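Long-range contacts in DUF4785 domain-containing protein (PDB 4KH9), which is of unknown function but binds calcium and is built from three domains, the central and C-terminal ones related to the E-set clan: residues I64-V72 against S154-T162; E191-A199 against L211-F221. All blocks are in the same frame, centred on the assembly; numbering follows the deposited sequence.

Interaction 1. Residues I64-V72 against S154-T162; sequences ISTLAPGAV and SVLDKFSIT
The carboxylate of D157 takes hold of the loop backbone at L67 and A68. Its OD2 accepts from L67 N at 2.7 Å and its OD1 from A68 N at 3.3 Å, each N-H arriving on the syn side and somewhat out of the carboxylate plane. A chi1 of -156° carries the carboxylate away from its backbone N and over to these amides. Two waters extend the grip: one donates to both S65 O and D157 OD2, while another accepts from F159 N and lies close to D157 OD1. R255 forms a salt bridge with OD2, so several partners fix the carboxylate's rotation and probably favour its charged form.

Ordinary sheet bonding takes over further along. V72 and L156 make an antiparallel hydrogen-bonded pair: V72 N to L156 O and L156 N to V72 O are both 2.8 Å. Just past this pair the chain reverses: D157 centres an inverse gamma turn and opens a type I turn ending at S160.

Packing contacts fill in around these bonds. A68 CB packs on the turn, 3.4 Å from F159 C and 4.0 Å from F159 CB. L67 reaches over S160, its CD1 lying 3.8 Å from T162 CB and the two side chains crossing at about a right angle. At the other end, I64 CG2 meets V155 CG2 at 3.9 Å. The F159 ring instead turns its edge to the carbonyl oxygens of P69 and G70.

The contact thus bridges the two sheets of the N-terminal domain, where strand 62-65 leaves one and strand 72-77 joins 150-156 in the other. Strand 123-126 lies against V72 and F159, strand 135-140 backs I64 and T66, and strand 251-264 of the central domain meets L67 and S160.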
ATOM      1  N   ILE A  64     -20.493  -5.858 -16.881  1.00 31.80           N
ATOM      2  CA  ILE A  64     -20.101  -6.501 -15.636  1.00 31.33           C
ATOM      3  C   ILE A  64     -19.707  -7.916 -16.062  1.00 37.03           C
ATOM      4  O   ILE A  64     -20.581  -8.668 -16.490  1.00 35.95           O
ATOM      5  CB  ILE A  64     -21.199  -6.448 -14.538  1.00 34.55           C
ATOM      6  CG1 ILE A  64     -21.524  -4.986 -14.139  1.00 34.94           C
ATOM      7  CG2 ILE A  64     -20.787  -7.305 -13.316  1.00 33.95           C
ATOM      8  CD1 ILE A  64     -22.694  -4.847 -13.168  1.00 44.44           C
ATOM      9  N   SER A  65     -18.402  -8.249 -16.025  1.00 32.70           N
ATOM     10  CA  SER A  65     -17.918  -9.547 -16.488  1.00 32.98           C
ATOM     11  C   SER A  65     -17.564 -10.447 -15.307  1.00 35.13           C
ATOM     12  O   SER A  65     -16.847 -10.042 -14.396  1.00 34.44           O
ATOM     13  CB  SER A  65     -16.706  -9.364 -17.406  1.00 38.74           C
ATOM     14  OG  SER A  65     -15.637  -8.743 -16.715  1.00 42.95           O
ATOM     15  N   THR A  66     -18.154 -11.638 -15.287  1.00 30.89           N
ATOM     16  CA  THR A  66     -17.934 -12.604 -14.239  1.00 28.82           C
ATOM     17  C   THR A  66     -17.510 -13.917 -14.880  1.00 30.23           C
ATOM     18  O   THR A  66     -17.892 -14.198 -16.009  1.00 30.77           O
ATOM     19  CB  THR A  66     -19.196 -12.743 -13.334  1.00 29.07           C
ATOM     20  OG1 THR A  66     -20.224 -13.391 -14.065  1.00 29.91           O
ATOM     21  CG2 THR A  66     -19.690 -11.392 -12.764  1.00 20.43           C
ATOM     22  N   LEU A  67     -16.747 -14.726 -14.147  1.00 26.58           N
ATOM     23  CA  LEU A  67     -16.247 -16.018 -14.610  1.00 27.58           C
ATOM     24  C   LEU A  67     -16.847 -17.182 -13.801  1.00 33.12           C
ATOM     25  O   LEU A  67     -16.693 -18.362 -14.180  1.00 34.39           O
ATOM     26  CB  LEU A  67     -14.709 -16.050 -14.513  1.00 27.02           C
ATOM     27  CG  LEU A  67     -13.969 -14.988 -15.345  1.00 30.79           C
ATOM     28  CD1 LEU A  67     -12.476 -15.018 -15.056  1.00 28.61           C
ATOM     29  CD2 LEU A  67     -14.279 -15.148 -16.865  1.00 35.88           C
ATOM     30  N   ALA A  68     -17.528 -16.862 -12.697  1.00 27.42           N
ATOM     31  CA  ALA A  68     -18.186 -17.908 -11.916  1.00 26.35           C
ATOM     32  C   ALA A  68     -19.509 -17.415 -11.396  1.00 30.83           C
ATOM     33  O   ALA A  68     -19.701 -16.205 -11.282  1.00 30.31           O
ATOM     34  CB  ALA A  68     -17.296 -18.361 -10.779  1.00 26.64           C
ATOM     35  N   PRO A  69     -20.442 -18.311 -11.023  1.00 28.99           N
ATOM     36  CA  PRO A  69     -21.709 -17.823 -10.475  1.00 29.36           C
ATOM     37  C   PRO A  69     -21.509 -17.156  -9.107  1.00 29.89           C
ATOM     38  O   PRO A  69     -20.494 -17.380  -8.413  1.00 26.03           O
ATOM     39  CB  PRO A  69     -22.559 -19.092 -10.368  1.00 32.19           C
ATOM     40  CG  PRO A  69     -21.593 -20.214 -10.252  1.00 37.14           C
ATOM     41  CD  PRO A  69     -20.402 -19.792 -11.071  1.00 32.20           C
ATOM     42  N   GLY A  70     -22.481 -16.336  -8.730  1.00 26.45           N
ATOM     43  CA  GLY A  70     -22.487 -15.717  -7.411  1.00 25.32           C
ATOM     44  C   GLY A  70     -21.473 -14.630  -7.167  1.00 25.90           C
ATOM     45  O   GLY A  70     -21.040 -14.443  -6.023  1.00 26.46           O
ATOM     46  N   ALA A  71     -21.147 -13.832  -8.208  1.00 23.10           N
ATOM     47  CA  ALA A  71     -20.262 -12.703  -8.030  1.00 21.33           C
ATOM     48  C   ALA A  71     -20.948 -11.629  -7.196  1.00 25.96           C
ATOM     49  O   ALA A  71     -22.183 -11.526  -7.205  1.00 26.34           O
ATOM     50  CB  ALA A  71     -19.829 -12.130  -9.373  1.00 22.50           C
ATOM     51  N   VAL A  72     -20.152 -10.841  -6.464  1.00 23.66           N
ATOM     52  CA  VAL A  72     -20.694  -9.769  -5.622  1.00 23.64           C
ATOM     53  C   VAL A  72     -20.384  -8.415  -6.297  1.00 26.45           C
ATOM     54  O   VAL A  72     -19.260  -8.181  -6.713  1.00 26.26           O
ATOM     55  CB  VAL A  72     -20.136  -9.868  -4.190  1.00 26.99           C
ATOM     56  CG1 VAL A  72     -20.676  -8.737  -3.316  1.00 27.56           C
ATOM     57  CG2 VAL A  72     -20.480 -11.248  -3.557  1.00 26.24           C
ATOM     58  N   SER A 154     -17.505  -2.091  -8.177  1.00 27.05           N
ATOM     59  CA  SER A 154     -16.614  -3.101  -7.639  1.00 28.75           C
ATOM     60  C   SER A 154     -17.224  -4.483  -7.889  1.00 31.30           C
ATOM     61  O   SER A 154     -18.393  -4.715  -7.574  1.00 31.53           O
ATOM     62  CB  SER A 154     -16.364  -2.862  -6.159  1.00 34.15           C
ATOM     63  OG  SER A 154     -15.492  -3.849  -5.649  1.00 48.73           O
ATOM     64  N   VAL A 155     -16.467  -5.360  -8.529  1.00 26.77           N
ATOM     65  CA  VAL A 155     -16.920  -6.712  -8.834  1.00 24.92           C
ATOM     66  C   VAL A 155     -15.998  -7.691  -8.156  1.00 29.23           C
ATOM     67  O   VAL A 155     -14.831  -7.746  -8.497  1.00 30.54           O
ATOM     68  CB  VAL A 155     -17.008  -6.989 -10.369  1.00 26.34           C
ATOM     69  CG1 VAL A 155     -17.466  -8.425 -10.651  1.00 24.76           C
ATOM     70  CG2 VAL A 155     -17.928  -5.974 -11.079  1.00 25.73           C
ATOM     71  N   LEU A 156     -16.528  -8.467  -7.211  1.00 27.28           N
ATOM     72  CA  LEU A 156     -15.822  -9.547  -6.566  1.00 26.15           C
ATOM     73  C   LEU A 156     -16.319 -10.845  -7.202  1.00 28.32           C
ATOM     74  O   LEU A 156     -17.471 -11.245  -7.007  1.00 27.67           O
ATOM     75  CB  LEU A 156     -15.975  -9.543  -5.042  1.00 26.03           C
ATOM     76  CG  LEU A 156     -15.394 -10.779  -4.313  1.00 30.84           C
ATOM     77  CD1 LEU A 156     -13.868 -10.812  -4.399  1.00 30.79           C
ATOM     78  CD2 LEU A 156     -15.895 -10.855  -2.875  1.00 31.34           C
ATOM     79  N   ASP A 157     -15.453 -11.490  -7.978  1.00 23.01           N
ATOM     80  CA  ASP A 157     -15.779 -12.751  -8.649  1.00 22.19           C
ATOM     81  C   ASP A 157     -15.395 -13.850  -7.654  1.00 27.83           C
ATOM     82  O   ASP A 157     -14.426 -14.590  -7.828  1.00 25.79           O
ATOM     83  CB  ASP A 157     -15.019 -12.813 -10.000  1.00 22.03           C
ATOM     84  CG  ASP A 157     -15.639 -13.718 -11.059  1.00 30.13           C
ATOM     85  OD1 ASP A 157     -16.696 -14.357 -10.771  1.00 28.48           O
ATOM     86  OD2 ASP A 157     -15.092 -13.775 -12.170  1.00 32.42           O
ATOM     87  N   LYS A 158     -16.139 -13.853  -6.552  1.00 23.92           N
ATOM     88  CA  LYS A 158     -15.970 -14.634  -5.345  1.00 24.43           C
ATOM     89  C   LYS A 158     -15.660 -16.118  -5.615  1.00 29.87           C
ATOM     90  O   LYS A 158     -14.831 -16.700  -4.902  1.00 27.03           O
ATOM     91  CB  LYS A 158     -17.271 -14.521  -4.488  1.00 27.05           C
ATOM     92  CG  LYS A 158     -17.129 -15.033  -3.066  1.00 30.60           C
ATOM     93  CD  LYS A 158     -18.361 -14.789  -2.200  1.00 27.87           C
ATOM     94  CE  LYS A 158     -18.080 -15.240  -0.794  1.00 29.21           C
ATOM     95  NZ  LYS A 158     -19.128 -14.798   0.165  1.00 34.01           N
ATOM     96  N   PHE A 159     -16.320 -16.733  -6.611  1.00 26.70           N
ATOM     97  CA  PHE A 159     -16.118 -18.161  -6.765  1.00 25.88           C
ATOM     98  C   PHE A 159     -15.277 -18.505  -8.009  1.00 28.60           C
ATOM     99  O   PHE A 159     -15.170 -19.683  -8.374  1.00 29.10           O
ATOM    100  CB  PHE A 159     -17.484 -18.876  -6.769  1.00 26.85           C
ATOM    101  CG  PHE A 159     -18.173 -18.702  -5.435  1.00 26.43           C
ATOM    102  CD1 PHE A 159     -17.740 -19.409  -4.307  1.00 27.11           C
ATOM    103  CD2 PHE A 159     -19.271 -17.856  -5.305  1.00 26.43           C
ATOM    104  CE1 PHE A 159     -18.381 -19.256  -3.084  1.00 26.26           C
ATOM    105  CE2 PHE A 159     -19.907 -17.702  -4.074  1.00 27.64           C
ATOM    106  CZ  PHE A 159     -19.459 -18.402  -2.969  1.00 25.46           C
ATOM    107  N   SER A 160     -14.607 -17.497  -8.588  1.00 24.09           N
ATOM    108  CA  SER A 160     -13.661 -17.687  -9.686  1.00 25.22           C
ATOM    109  C   SER A 160     -12.316 -18.176  -9.177  1.00 28.98           C
ATOM    110  O   SER A 160     -11.892 -17.783  -8.086  1.00 27.24           O
ATOM    111  CB  SER A 160     -13.462 -16.380 -10.443  1.00 27.22           C
ATOM    112  OG  SER A 160     -12.524 -16.589 -11.485  1.00 29.25           O
ATOM    113  N   ILE A 161     -11.639 -19.026  -9.959  1.00 28.51           N
ATOM    114  CA  ILE A 161     -10.298 -19.516  -9.585  1.00 29.30           C
ATOM    115  C   ILE A 161      -9.244 -18.638 -10.335  1.00 31.16           C
ATOM    116  O   ILE A 161      -8.050 -18.882 -10.218  1.00 30.89           O
ATOM    117  CB  ILE A 161     -10.122 -21.045  -9.843  1.00 33.69           C
ATOM    118  CG1 ILE A 161     -10.270 -21.385 -11.350  1.00 35.19           C
ATOM    119  CG2 ILE A 161     -11.133 -21.852  -8.982  1.00 35.23           C
ATOM    120  CD1 ILE A 161      -9.722 -22.796 -11.816  1.00 41.13           C
ATOM    121  N   THR A 162      -9.702 -17.609 -11.074  1.00 27.32           N
ATOM    122  CA  THR A 162      -8.830 -16.679 -11.814  1.00 26.14           C
ATOM    123  C   THR A 162      -8.519 -15.486 -10.924  1.00 30.01           C
ATOM    124  O   THR A 162      -9.435 -14.797 -10.451  1.00 27.98           O
ATOM    125  CB  THR A 162      -9.424 -16.233 -13.160  1.00 31.75           C
ATOM    126  OG1 THR A 162      -9.573 -17.363 -14.002  1.00 29.20           O
ATOM    127  CG2 THR A 162      -8.518 -15.212 -13.890  1.00 27.61           C
TER
HETATM  128  O   HOH W   1     -14.844 -11.428 -13.416  1.00 30.90           O
HETATM  129  O   HOH W   2     -18.099 -15.446  -8.631  1.00 26.34           O
HETATM  130  O   HOH W   3     -17.836  -6.124  -4.623  1.00 34.69           O

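Interaction 2. Residues E191-A199 against L211-F221; sequences EYDVNDVDA and LNLTKLKSNVF
V197 and F221 form the close-packed middle of this contact, the valine CG2 standing over one face of the ring, 3.7 Å from its centroid and 17° off the normal. K215 CA lies against the opposite face, toward the rim, and V194 O lies in plane at the ring's edge. V197 CG1 also meets L213 CD1 at 3.9 Å, and A199 CB touches L211 CD1 and, more loosely, L213 CD2. Here L211 N bonds A199 O, while a water joins A199 N to L211 O. Strands 238-248 and 178-186 continue the apolar layer around V194 and L211.

The exposed flank is polar. K215, extended to its tip, brings NZ to three oxygens: V194 O at 2.8 Å, D193 OD1 at 2.9 Å in a salt bridge, and N195 OD1 at 3.0 Å. The ammonium sits above the planes of the V194 carbonyl and the N195 side-chain amide; it meets D193 OD1 on the syn side but well out of the carboxylate plane. Beyond it, the turn after the classic bulge at L216 and K217 is tied by V194 N to S218 O at 2.7 Å and by S218 OG to Y192 O.

The D193 carboxylate, with two neutral oxygens, would be expected to stabilise the charged ammonium, whose three bonds fasten residues 193-195 to segment 211-221; the V197-F221 CH-pi contact supplies the apolar half of the attachment.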
ATOM      1  N   GLU A 191      -4.093 -21.189 -19.431  1.00 54.98           N
ATOM      2  CA  GLU A 191      -2.915 -20.366 -19.697  1.00 54.10           C
ATOM      3  C   GLU A 191      -3.383 -19.178 -20.517  1.00 54.32           C
ATOM      4  O   GLU A 191      -3.884 -19.359 -21.637  1.00 54.75           O
ATOM      5  CB  GLU A 191      -1.794 -21.166 -20.410  1.00 56.47           C
ATOM      6  CG  GLU A 191      -1.159 -22.279 -19.580  1.00 69.75           C
ATOM      7  CD  GLU A 191      -0.308 -21.864 -18.391  1.00103.32           C
ATOM      8  OE1 GLU A 191       0.493 -20.910 -18.522  1.00100.97           O
ATOM      9  OE2 GLU A 191      -0.405 -22.537 -17.340  1.00108.88           O
ATOM     10  N   TYR A 192      -3.322 -17.976 -19.925  1.00 46.29           N
ATOM     11  CA  TYR A 192      -3.782 -16.770 -20.621  1.00 44.71           C
ATOM     12  C   TYR A 192      -2.641 -16.092 -21.349  1.00 41.15           C
ATOM     13  O   TYR A 192      -1.476 -16.274 -20.977  1.00 37.88           O
ATOM     14  CB  TYR A 192      -4.413 -15.755 -19.637  1.00 46.08           C
ATOM     15  CG  TYR A 192      -5.596 -16.272 -18.842  1.00 48.32           C
ATOM     16  CD1 TYR A 192      -6.806 -16.566 -19.464  1.00 50.42           C
ATOM     17  CD2 TYR A 192      -5.520 -16.414 -17.461  1.00 49.01           C
ATOM     18  CE1 TYR A 192      -7.907 -17.017 -18.732  1.00 51.90           C
ATOM     19  CE2 TYR A 192      -6.618 -16.846 -16.717  1.00 49.96           C
ATOM     20  CZ  TYR A 192      -7.807 -17.160 -17.359  1.00 58.71           C
ATOM     21  OH  TYR A 192      -8.899 -17.599 -16.641  1.00 61.66           O
ATOM     22  N   ASP A 193      -2.999 -15.295 -22.358  1.00 36.64           N
ATOM     23  CA  ASP A 193      -2.142 -14.382 -23.096  1.00 36.80           C
ATOM     24  C   ASP A 193      -2.656 -12.985 -22.858  1.00 41.58           C
ATOM     25  O   ASP A 193      -3.774 -12.655 -23.262  1.00 42.66           O
ATOM     26  CB  ASP A 193      -2.047 -14.684 -24.586  1.00 39.53           C
ATOM     27  CG  ASP A 193      -1.014 -13.753 -25.252  1.00 48.01           C
ATOM     28  OD1 ASP A 193       0.142 -13.713 -24.780  1.00 45.74           O
ATOM     29  OD2 ASP A 193      -1.404 -12.977 -26.144  1.00 58.04           O
ATOM     30  N   VAL A 194      -1.871 -12.177 -22.147  1.00 37.42           N
ATOM     31  CA  VAL A 194      -2.271 -10.830 -21.751  1.00 35.97           C
ATOM     32  C   VAL A 194      -1.505  -9.772 -22.559  1.00 39.67           C
ATOM     33  O   VAL A 194      -0.297  -9.872 -22.687  1.00 37.75           O
ATOM     34  CB  VAL A 194      -2.056 -10.641 -20.219  1.00 38.47           C
ATOM     35  CG1 VAL A 194      -2.454  -9.241 -19.768  1.00 37.64           C
ATOM     36  CG2 VAL A 194      -2.837 -11.689 -19.421  1.00 38.19           C
ATOM     37  N   ASN A 195      -2.221  -8.748 -23.048  1.00 38.43           N
ATOM     38  CA  ASN A 195      -1.651  -7.615 -23.755  1.00 40.69           C
ATOM     39  C   ASN A 195      -2.239  -6.297 -23.214  1.00 46.57           C
ATOM     40  O   ASN A 195      -1.569  -5.268 -23.298  1.00 49.53           O
ATOM     41  CB  ASN A 195      -1.874  -7.730 -25.265  1.00 44.54           C
ATOM     42  CG  ASN A 195      -1.071  -8.819 -25.944  1.00 67.23           C
ATOM     43  OD1 ASN A 195       0.165  -8.815 -25.928  1.00 62.75           O
ATOM     44  ND2 ASN A 195      -1.756  -9.761 -26.586  1.00 57.63           N
ATOM     45  N   ASP A 196      -3.475  -6.320 -22.661  1.00 38.96           N
ATOM     46  CA  ASP A 196      -4.078  -5.102 -22.147  1.00 37.57           C
ATOM     47  C   ASP A 196      -3.832  -5.025 -20.630  1.00 37.62           C
ATOM     48  O   ASP A 196      -4.538  -5.661 -19.825  1.00 35.20           O
ATOM     49  CB  ASP A 196      -5.581  -5.032 -22.518  1.00 39.55           C
ATOM     50  CG  ASP A 196      -6.280  -3.702 -22.243  1.00 48.48           C
ATOM     51  OD1 ASP A 196      -5.604  -2.754 -21.791  1.00 50.75           O
ATOM     52  OD2 ASP A 196      -7.510  -3.620 -22.463  1.00 49.88           O
ATOM     53  N   VAL A 197      -2.758  -4.306 -20.261  1.00 32.74           N
ATOM     54  CA  VAL A 197      -2.316  -4.086 -18.867  1.00 32.21           C
ATOM     55  C   VAL A 197      -2.026  -2.617 -18.655  1.00 34.84           C
ATOM     56  O   VAL A 197      -1.306  -2.012 -19.445  1.00 32.95           O
ATOM     57  CB  VAL A 197      -1.057  -4.919 -18.469  1.00 37.41           C
ATOM     58  CG1 VAL A 197      -0.680  -4.730 -16.992  1.00 36.08           C
ATOM     59  CG2 VAL A 197      -1.190  -6.382 -18.798  1.00 37.90           C
ATOM     60  N   ASP A 198      -2.506  -2.059 -17.550  1.00 32.94           N
ATOM     61  CA  ASP A 198      -2.217  -0.667 -17.158  1.00 33.41           C
ATOM     62  C   ASP A 198      -1.780  -0.691 -15.701  1.00 33.31           C
ATOM     63  O   ASP A 198      -2.360  -1.459 -14.929  1.00 31.39           O
ATOM     64  CB  ASP A 198      -3.465   0.231 -17.352  1.00 36.50           C
ATOM     65  CG  ASP A 198      -4.125   0.155 -18.720  1.00 61.36           C
ATOM     66  OD1 ASP A 198      -3.450   0.472 -19.728  1.00 63.81           O
ATOM     67  OD2 ASP A 198      -5.326  -0.221 -18.784  1.00 74.52           O
ATOM     68  N   ALA A 199      -0.760   0.082 -15.319  1.00 27.04           N
ATOM     69  CA  ALA A 199      -0.310   0.103 -13.916  1.00 25.30           C
ATOM     70  C   ALA A 199       0.296   1.461 -13.578  1.00 28.40           C
ATOM     71  O   ALA A 199       0.914   2.105 -14.429  1.00 28.64           O
ATOM     72  CB  ALA A 199       0.695  -1.023 -13.655  1.00 26.38           C
ATOM     73  N   LEU A 211       3.762   3.378 -14.467  1.00 31.94           N
ATOM     74  CA  LEU A 211       4.805   2.348 -14.539  1.00 30.91           C
ATOM     75  C   LEU A 211       5.082   2.029 -15.950  1.00 34.33           C
ATOM     76  O   LEU A 211       4.127   1.901 -16.715  1.00 33.46           O
ATOM     77  CB  LEU A 211       4.405   1.036 -13.837  1.00 30.70           C
ATOM     78  CG  LEU A 211       4.462   0.828 -12.368  1.00 35.51           C
ATOM     79  CD1 LEU A 211       4.233  -0.665 -12.113  1.00 35.95           C
ATOM     80  CD2 LEU A 211       5.824   1.172 -11.774  1.00 33.95           C
ATOM     81  N   ASN A 212       6.361   1.835 -16.300  1.00 29.76           N
ATOM     82  CA  ASN A 212       6.768   1.431 -17.642  1.00 29.59           C
ATOM     83  C   ASN A 212       6.802  -0.085 -17.653  1.00 35.45           C
ATOM     84  O   ASN A 212       7.565  -0.689 -16.880  1.00 34.72           O
ATOM     85  CB  ASN A 212       8.111   2.065 -17.970  1.00 25.51           C
ATOM     86  CG  ASN A 212       8.079   3.582 -17.890  1.00 43.27           C
ATOM     87  OD1 ASN A 212       8.839   4.212 -17.149  1.00 42.34           O
ATOM     88  ND2 ASN A 212       7.164   4.197 -18.610  1.00 33.98           N
ATOM     89  N   LEU A 213       5.959  -0.705 -18.480  1.00 31.60           N
ATOM     90  CA  LEU A 213       5.788  -2.152 -18.480  1.00 31.92           C
ATOM     91  C   LEU A 213       6.533  -2.892 -19.586  1.00 33.61           C
ATOM     92  O   LEU A 213       6.720  -2.398 -20.706  1.00 31.28           O
ATOM     93  CB  LEU A 213       4.268  -2.500 -18.613  1.00 31.94           C
ATOM     94  CG  LEU A 213       3.340  -1.946 -17.520  1.00 36.67           C
ATOM     95  CD1 LEU A 213       1.876  -2.004 -17.967  1.00 36.16           C
ATOM     96  CD2 LEU A 213       3.522  -2.683 -16.221  1.00 38.88           C
ATOM     97  N   THR A 214       6.886  -4.146 -19.264  1.00 31.17           N
ATOM     98  CA  THR A 214       7.493  -5.093 -20.199  1.00 31.16           C
ATOM     99  C   THR A 214       6.838  -6.416 -19.981  1.00 33.84           C
ATOM    100  O   THR A 214       6.649  -6.810 -18.854  1.00 33.66           O
ATOM    101  CB  THR A 214       9.049  -5.192 -20.068  1.00 33.85           C
ATOM    102  OG1 THR A 214       9.375  -5.516 -18.721  1.00 37.27           O
ATOM    103  CG2 THR A 214       9.771  -3.918 -20.461  1.00 29.31           C
ATOM    104  N   LYS A 215       6.491  -7.105 -21.059  1.00 33.00           N
ATOM    105  CA  LYS A 215       5.909  -8.431 -21.044  1.00 32.48           C
ATOM    106  C   LYS A 215       7.021  -9.453 -20.792  1.00 39.50           C
ATOM    107  O   LYS A 215       7.989  -9.524 -21.565  1.00 38.89           O
ATOM    108  CB  LYS A 215       5.182  -8.690 -22.377  1.00 34.20           C
ATOM    109  CG  LYS A 215       4.261  -9.908 -22.321  1.00 37.34           C
ATOM    110  CD  LYS A 215       3.298  -9.909 -23.474  1.00 39.44           C
ATOM    111  CE  LYS A 215       2.482 -11.182 -23.493  1.00 40.54           C
ATOM    112  NZ  LYS A 215       1.433 -11.138 -24.559  1.00 36.12           N
ATOM    113  N   LEU A 216       6.906 -10.229 -19.713  1.00 39.69           N
ATOM    114  CA  LEU A 216       7.923 -11.236 -19.364  1.00 42.13           C
ATOM    115  C   LEU A 216       7.507 -12.630 -19.893  1.00 48.24           C
ATOM    116  O   LEU A 216       8.339 -13.363 -20.427  1.00 50.07           O
ATOM    117  CB  LEU A 216       8.152 -11.255 -17.847  1.00 42.71           C
ATOM    118  CG  LEU A 216       9.237 -12.197 -17.307  1.00 50.71           C
ATOM    119  CD1 LEU A 216      10.648 -11.652 -17.586  1.00 52.42           C
ATOM    120  CD2 LEU A 216       9.065 -12.436 -15.813  1.00 52.72           C
ATOM    121  N   LYS A 217       6.217 -12.963 -19.748  1.00 44.82           N
ATOM    122  CA  LYS A 217       5.550 -14.203 -20.172  1.00 43.90           C
ATOM    123  C   LYS A 217       4.205 -13.847 -20.756  1.00 43.79           C
ATOM    124  O   LYS A 217       3.785 -12.704 -20.620  1.00 41.81           O
ATOM    125  CB  LYS A 217       5.366 -15.177 -18.978  1.00 46.42           C
ATOM    126  CG  LYS A 217       6.649 -15.739 -18.383  1.00 59.88           C
ATOM    127  CD  LYS A 217       6.398 -16.628 -17.154  1.00 68.85           C
ATOM    128  CE  LYS A 217       5.453 -17.814 -17.348  1.00 79.39           C
ATOM    129  NZ  LYS A 217       5.860 -18.722 -18.457  1.00 86.64           N
ATOM    130  N   SER A 218       3.488 -14.815 -21.350  1.00 40.55           N
ATOM    131  CA  SER A 218       2.146 -14.566 -21.884  1.00 38.76           C
ATOM    132  C   SER A 218       1.214 -13.979 -20.790  1.00 38.97           C
ATOM    133  O   SER A 218       0.383 -13.127 -21.104  1.00 38.12           O
ATOM    134  CB  SER A 218       1.546 -15.845 -22.456  1.00 41.91           C
ATOM    135  OG  SER A 218       1.365 -16.834 -21.453  1.00 48.66           O
ATOM    136  N   ASN A 219       1.393 -14.392 -19.515  1.00 32.66           N
ATOM    137  CA  ASN A 219       0.541 -13.944 -18.415  1.00 33.08           C
ATOM    138  C   ASN A 219       1.302 -13.140 -17.325  1.00 37.61           C
ATOM    139  O   ASN A 219       0.736 -12.909 -16.260  1.00 38.93           O
ATOM    140  CB  ASN A 219      -0.127 -15.172 -17.757  1.00 32.51           C
ATOM    141  CG  ASN A 219       0.862 -16.057 -17.019  1.00 51.60           C
ATOM    142  OD1 ASN A 219       1.991 -16.311 -17.473  1.00 41.58           O
ATOM    143  ND2 ASN A 219       0.504 -16.449 -15.813  1.00 42.80           N
ATOM    144  N   VAL A 220       2.580 -12.785 -17.546  1.00 32.77           N
ATOM    145  CA  VAL A 220       3.373 -12.066 -16.541  1.00 31.17           C
ATOM    146  C   VAL A 220       3.978 -10.786 -17.152  1.00 35.53           C
ATOM    147  O   VAL A 220       4.571 -10.815 -18.247  1.00 35.73           O
ATOM    148  CB  VAL A 220       4.485 -12.979 -15.941  1.00 35.10           C
ATOM    149  CG1 VAL A 220       5.303 -12.250 -14.878  1.00 34.39           C
ATOM    150  CG2 VAL A 220       3.908 -14.283 -15.374  1.00 35.35           C
ATOM    151  N   PHE A 221       3.866  -9.687 -16.396  1.00 31.24           N
ATOM    152  CA  PHE A 221       4.410  -8.374 -16.726  1.00 31.50           C
ATOM    153  C   PHE A 221       5.266  -7.862 -15.602  1.00 32.34           C
ATOM    154  O   PHE A 221       4.949  -8.076 -14.434  1.00 28.23           O
ATOM    155  CB  PHE A 221       3.286  -7.348 -17.010  1.00 33.61           C
ATOM    156  CG  PHE A 221       2.735  -7.428 -18.417  1.00 36.79           C
ATOM    157  CD1 PHE A 221       1.865  -8.452 -18.788  1.00 41.58           C
ATOM    158  CD2 PHE A 221       3.098  -6.495 -19.374  1.00 39.23           C
ATOM    159  CE1 PHE A 221       1.379  -8.538 -20.100  1.00 42.18           C
ATOM    160  CE2 PHE A 221       2.590  -6.568 -20.673  1.00 42.32           C
ATOM    161  CZ  PHE A 221       1.744  -7.595 -21.029  1.00 40.34           C
TER
HETATM  162  O   HOH W   4       1.136   1.214 -17.398  1.00 49.33           O

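Overall arrangement
The two contacts follow one another along the chain, and their centres are about 21 Å apart, yet they touch: T162 OG1 lies 2.7 Å from Y192 OH, a probable hydrogen bond linking the end of segment 154-162 to the start of 191-199. The first contact belongs mainly to the N-terminal domain and the second to the central one, so this pair lies close to where the two domains meet. The bound calcium lies beside interaction 2, about 4 Å from the side chain of D198, and about 12 Å from that of S65 in interaction 1. D196 and D198 are calcium-site residues, and the S65 side chain is about 11 Å from that of D196.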